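Local coordinates for protein endo-alpha-(1->5)-L-arabinanase (Bacillus licheniformis, PDB 6B7K) that probably cuts internal alpha-(1->5)-arabinofuranosidic linkages of arabinan, as a calcium-containing member of glycosyl hydrolase family 43, at residues S112-R115 with I116-Q120; P74-E77 with P78-A82. All coordinates share one frame; numbering follows the deposited sequence.

Contact 1 (S112-R115 with I116-Q120)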
loop_
_atom_site.group_PDB
_atom_site.type_symbol
_atom_site.label_atom_id
_atom_site.label_comp_id
_atom_site.label_asym_id
_atom_site.label_seq_id
_atom_site.Cartn_x
_atom_site.Cartn_y
_atom_site.Cartn_z
ATOM N N SER A 112 0.637 3.269 16.131
ATOM C CA SER A 112 0.931 4.692 16.156
ATOM C C SER A 112 2.144 4.960 17.035
ATOM O O SER A 112 2.425 4.218 17.979
ATOM C CB SER A 112 -0.278 5.491 16.657
ATOM O OG SER A 112 0.011 6.873 16.702
ATOM N N THR A 113 2.858 6.036 16.709
ATOM C CA THR A 113 3.971 6.510 17.519
ATOM C C THR A 113 4.214 7.976 17.200
ATOM O O THR A 113 3.804 8.478 16.149
ATOM C CB THR A 113 5.250 5.705 17.271
ATOM O OG1 THR A 113 6.251 6.108 18.215
ATOM C CG2 THR A 113 5.769 5.962 15.868
ATOM N N ASP A 114 4.893 8.655 18.127
ATOM C CA ASP A 114 5.309 10.034 17.913
ATOM C C ASP A 114 6.627 10.146 17.167
ATOM O O ASP A 114 6.931 11.217 16.627
ATOM C CB ASP A 114 5.445 10.767 19.254
ATOM C CG ASP A 114 6.690 10.356 20.018
ATOM O OD1 ASP A 114 6.860 9.149 20.283
ATOM O OD2 ASP A 114 7.511 11.240 20.337
ATOM N N ARG A 115 7.414 9.073 17.131
ATOM C CA ARG A 115 8.737 9.108 16.516
ATOM C C ARG A 115 9.149 7.680 16.209
ATOM O O ARG A 115 9.297 6.868 17.129
ATOM C CB ARG A 115 9.754 9.783 17.439
ATOM C CG ARG A 115 11.180 9.735 16.922
ATOM C CD ARG A 115 12.110 10.579 17.775
ATOM N NE ARG A 115 12.105 10.162 19.173
ATOM C CZ ARG A 115 12.941 9.272 19.696
ATOM N NH1 ARG A 115 13.858 8.690 18.935
ATOM N NH2 ARG A 115 12.859 8.962 20.981
ATOM N N ILE A 116 9.335 7.375 14.922
ATOM C CA ILE A 116 9.651 6.009 14.512
ATOM C C ILE A 116 10.938 5.525 15.167
ATOM O O ILE A 116 11.057 4.345 15.523
ATOM C CB ILE A 116 9.725 5.930 12.975
ATOM C CG1 ILE A 116 8.367 6.283 12.365
ATOM C CG2 ILE A 116 10.181 4.551 12.525
ATOM C CD1 ILE A 116 8.330 6.216 10.852
ATOM N N SER A 117 11.908 6.421 15.361
ATOM C CA SER A 117 13.193 6.017 15.919
ATOM C C SER A 117 13.107 5.622 17.390
ATOM O O SER A 117 14.084 5.086 17.927
ATOM C CB SER A 117 14.221 7.137 15.740
ATOM O OG SER A 117 13.973 8.211 16.629
ATOM N N SER A 118 11.976 5.868 18.056
ATOM C CA SER A 118 11.811 5.361 19.412
ATOM C C SER A 118 11.516 3.868 19.427
ATOM O O SER A 118 11.792 3.204 20.432
ATOM C CB SER A 118 10.693 6.115 20.135
ATOM O OG SER A 118 9.419 5.661 19.716
ATOM N N GLY A 119 10.968 3.327 18.339
ATOM C CA GLY A 119 10.623 1.920 18.279
ATOM C C GLY A 119 9.459 1.507 19.147
ATOM O O GLY A 119 9.179 0.310 19.254
ATOM N N GLN A 120 8.768 2.459 19.767
ATOM C CA GLN A 120 7.660 2.192 20.677
ATOM C C GLN A 120 6.363 2.544 19.963
ATOM O O GLN A 120 6.115 3.716 19.657
ATOM C CB GLN A 120 7.819 2.995 21.966
ATOM C CG GLN A 120 6.596 3.009 22.869
ATOM C CD GLN A 120 6.822 3.827 24.131
ATOM O OE1 GLN A 120 7.881 4.430 24.310
ATOM N NE2 GLN A 120 5.829 3.847 25.013
#

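Contact 2 (P74-E77 with P78-A82)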
loop_
_atom_site.group_PDB
_atom_site.type_symbol
_atom_site.label_atom_id
_atom_site.label_comp_id
_atom_site.label_asym_id
_atom_site.label_seq_id
_atom_site.Cartn_x
_atom_site.Cartn_y
_atom_site.Cartn_z
ATOM N N PRO A 74 -8.620 -15.404 13.466
ATOM C CA PRO A 74 -7.975 -16.441 14.294
ATOM C C PRO A 74 -6.891 -17.223 13.571
ATOM O O PRO A 74 -5.852 -17.533 14.168
ATOM C CB PRO A 74 -9.152 -17.344 14.689
ATOM C CG PRO A 74 -10.357 -16.475 14.569
ATOM C CD PRO A 74 -10.082 -15.558 13.419
ATOM N N ASN A 75 -7.101 -17.552 12.296
ATOM C CA ASN A 75 -6.131 -18.319 11.523
ATOM C C ASN A 75 -5.056 -17.442 10.893
ATOM O O ASN A 75 -4.489 -17.819 9.857
ATOM C CB ASN A 75 -6.845 -19.127 10.436
ATOM C CG ASN A 75 -7.860 -20.106 10.999
ATOM O OD1 ASN A 75 -9.063 -19.957 10.787
ATOM N ND2 ASN A 75 -7.377 -21.122 11.706
ATOM N N HIS A 76 -4.751 -16.291 11.485
ATOM C CA HIS A 76 -3.885 -15.329 10.817
ATOM C C HIS A 76 -2.460 -15.853 10.712
ATOM O O HIS A 76 -1.952 -16.520 11.618
ATOM C CB HIS A 76 -3.903 -13.984 11.547
ATOM C CG HIS A 76 -3.191 -13.983 12.864
ATOM N ND1 HIS A 76 -1.821 -13.879 12.973
ATOM C CD2 HIS A 76 -3.664 -14.044 14.132
ATOM C CE1 HIS A 76 -1.479 -13.892 14.249
ATOM N NE2 HIS A 76 -2.579 -13.992 14.973
ATOM N N GLU A 77 -1.823 -15.553 9.584
ATOM C CA GLU A 77 -0.436 -15.926 9.383
ATOM C C GLU A 77 0.455 -15.145 10.346
ATOM O O GLU A 77 0.138 -14.008 10.706
ATOM C CB GLU A 77 -0.019 -15.651 7.941
ATOM C CG GLU A 77 -0.927 -16.282 6.898
ATOM C CD GLU A 77 -0.624 -15.799 5.494
ATOM O OE1 GLU A 77 0.267 -14.939 5.338
ATOM O OE2 GLU A 77 -1.280 -16.275 4.545
ATOM N N PRO A 78 1.575 -15.732 10.779
ATOM C CA PRO A 78 2.412 -15.049 11.781
ATOM C C PRO A 78 2.930 -13.699 11.316
ATOM O O PRO A 78 3.034 -12.774 12.130
ATOM C CB PRO A 78 3.555 -16.047 12.024
ATOM C CG PRO A 78 3.585 -16.901 10.799
ATOM C CD PRO A 78 2.160 -17.016 10.354
ATOM N N HIS A 79 3.243 -13.550 10.034
ATOM C CA HIS A 79 3.669 -12.267 9.496
ATOM C C HIS A 79 2.458 -11.457 9.049
ATOM O O HIS A 79 1.496 -12.003 8.501
ATOM C CB HIS A 79 4.632 -12.464 8.325
ATOM C CG HIS A 79 4.021 -13.163 7.151
ATOM N ND1 HIS A 79 3.744 -14.513 7.152
ATOM C CD2 HIS A 79 3.639 -12.701 5.937
ATOM C CE1 HIS A 79 3.214 -14.852 5.989
ATOM N NE2 HIS A 79 3.140 -13.771 5.234
ATOM N N GLN A 80 2.505 -10.154 9.302
ATOM C CA GLN A 80 1.461 -9.237 8.875
ATOM C C GLN A 80 1.852 -8.597 7.549
ATOM O O GLN A 80 3.036 -8.486 7.219
ATOM C CB GLN A 80 1.208 -8.163 9.936
ATOM C CG GLN A 80 0.367 -8.638 11.118
ATOM C CD GLN A 80 1.038 -9.741 11.922
ATOM O OE1 GLN A 80 2.001 -9.499 12.646
ATOM N NE2 GLN A 80 0.528 -10.960 11.797
ATOM N N TRP A 81 0.845 -8.179 6.787
ATOM C CA TRP A 81 1.047 -7.765 5.407
ATOM C C TRP A 81 0.830 -6.270 5.235
ATOM O O TRP A 81 0.156 -5.615 6.037
ATOM C CB TRP A 81 0.092 -8.485 4.448
ATOM C CG TRP A 81 -0.163 -9.935 4.690
ATOM C CD1 TRP A 81 0.518 -10.782 5.517
ATOM C CD2 TRP A 81 -1.189 -10.716 4.073
ATOM N NE1 TRP A 81 -0.031 -12.042 5.458
ATOM C CE2 TRP A 81 -1.079 -12.026 4.576
ATOM C CE3 TRP A 81 -2.192 -10.432 3.144
ATOM C CZ2 TRP A 81 -1.936 -13.045 4.177
ATOM C CZ3 TRP A 81 -3.037 -11.441 2.754
ATOM C CH2 TRP A 81 -2.906 -12.730 3.267
ATOM N N ALA A 82 1.406 -5.752 4.146
ATOM C CA ALA A 82 1.099 -4.467 3.525
ATOM C C ALA A 82 0.902 -3.341 4.529
ATOM O O ALA A 82 -0.231 -2.887 4.732
ATOM C CB ALA A 82 -0.152 -4.601 2.655
#

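Contact 1 (S112-R115 with I116-Q120)
The hairpin connection from strand 106-113 to strand 122-130 closes where the side chain of Thr-113 meets the backbone of Gln-120, and between them the chain folds into a 3-10 turn followed by an ST turn. Thr-113 OG1 donates to Gln-120 O at 2.8 Å, its hydroxyl tilted 21° from the carbonyl plane. With this oxygen anti to the backbone N (chi1 -173°), the hydroxyl faces into the loop, where it also receives a weak but straight bond from Arg-115 N, 3.4 Å from Thr-113 OG1. The methyl CG2 branch of Thr-113 lies instead beside the backbone of Ile-116. Deeper in the turn, Arg-115 O is gripped twice by one residue: Ser-118 N comes to 3.0 Å of Arg-115 O from above the carbonyl plane, while Ser-118 OG stands 2.9 Å from Arg-115 O, nearly in line with the C=O bond. Ser-118 OG lies between its own backbone N and carbonyl carbon (chi1 78°), a position from which it can also accept from Gln-120 N, 3.3 Å away from Ser-118 OG; this is the ST turn. An alanine at this position would remove the hydroxyl and is likely to leave Arg-115 O with a single donor in the turn and the amide of Gln-120 without its acceptor. The guanidinium of Arg-115 lies back over the turn, with Ser-118 N over one face, offset toward the rim. Within the fold, the loop reaches from its own sheet to the adjoining one: Ile-116 packs on Tyr-92 of strand 92-98, on Ile-27 of strand 25-29 and on Phe-36 of strand 32-38, while its backbone N is hydrogen-bonded to Glu-29 OE1.

Contact 2 (P74-E77 with P78-A82)
Glu-77 OE1 takes one weak bond from Trp-81 NE1, 2.9 Å away with the N-H bent to 127°, and has His-79 merely close by. Extended beyond CG (chi2 170°), the glutamate carries its carboxylate to the edge of the indole, with the two planes 48° apart; Glu-77 CD lies in the plane of the Trp-81 ring. The imidazole of His-79 runs alongside in the same direction as the glutamate, its CE1 close to Glu-77 OE1, without a hydrogen bond between them. The other carboxylate oxygen, OE2, accepts from the backbone N of Phe-101. The sounder bond is made by the imidazole of His-76, which donates almost straight through ND1 to the backbone oxygen Glu-77 O at 3.0 Å. Glu-77 O lies close to the His-76 ring plane, whereas ND1 sits well above the carbonyl plane of Glu-77. The bent chain of Gln-80 turns its amide back, where NE2 makes a weak 3.1 Å bond to Pro-78 O. The loop runs from helix 69-72 into strand 81-87, an outer strand of its four-stranded sheet. Trp-81 pairs by its backbone with Ser-97 of strand 92-98; its side chain touches Thr-38 of strand 32-38 and Ile-139, a predicted substrate-binding residue, and comes within about 5 Å of that of Asp-23, the predicted proton acceptor.

Both contacts reach the same antiparallel sheet, one blade of the five-bladed beta-propeller expected for family 43, and lie about 22 Å apart between centres without touching. Contact 2 leads into the outer strand 81-87, whereas contact 1 bridges the last two strands, 106-113 and 122-130. Contact 1 is partly buried, with a hydrophobic side chain inserted toward the adjoining sheet; contact 2 is more of a surface turn, although its tryptophan reaches the predicted active-site region. Their chemistry differs accordingly: serine and threonine hydroxyls clasp backbone groups in contact 1, while in contact 2 a carboxylate lies against an indole edge and beside an imidazole, with one weak hydrogen bond between the segments.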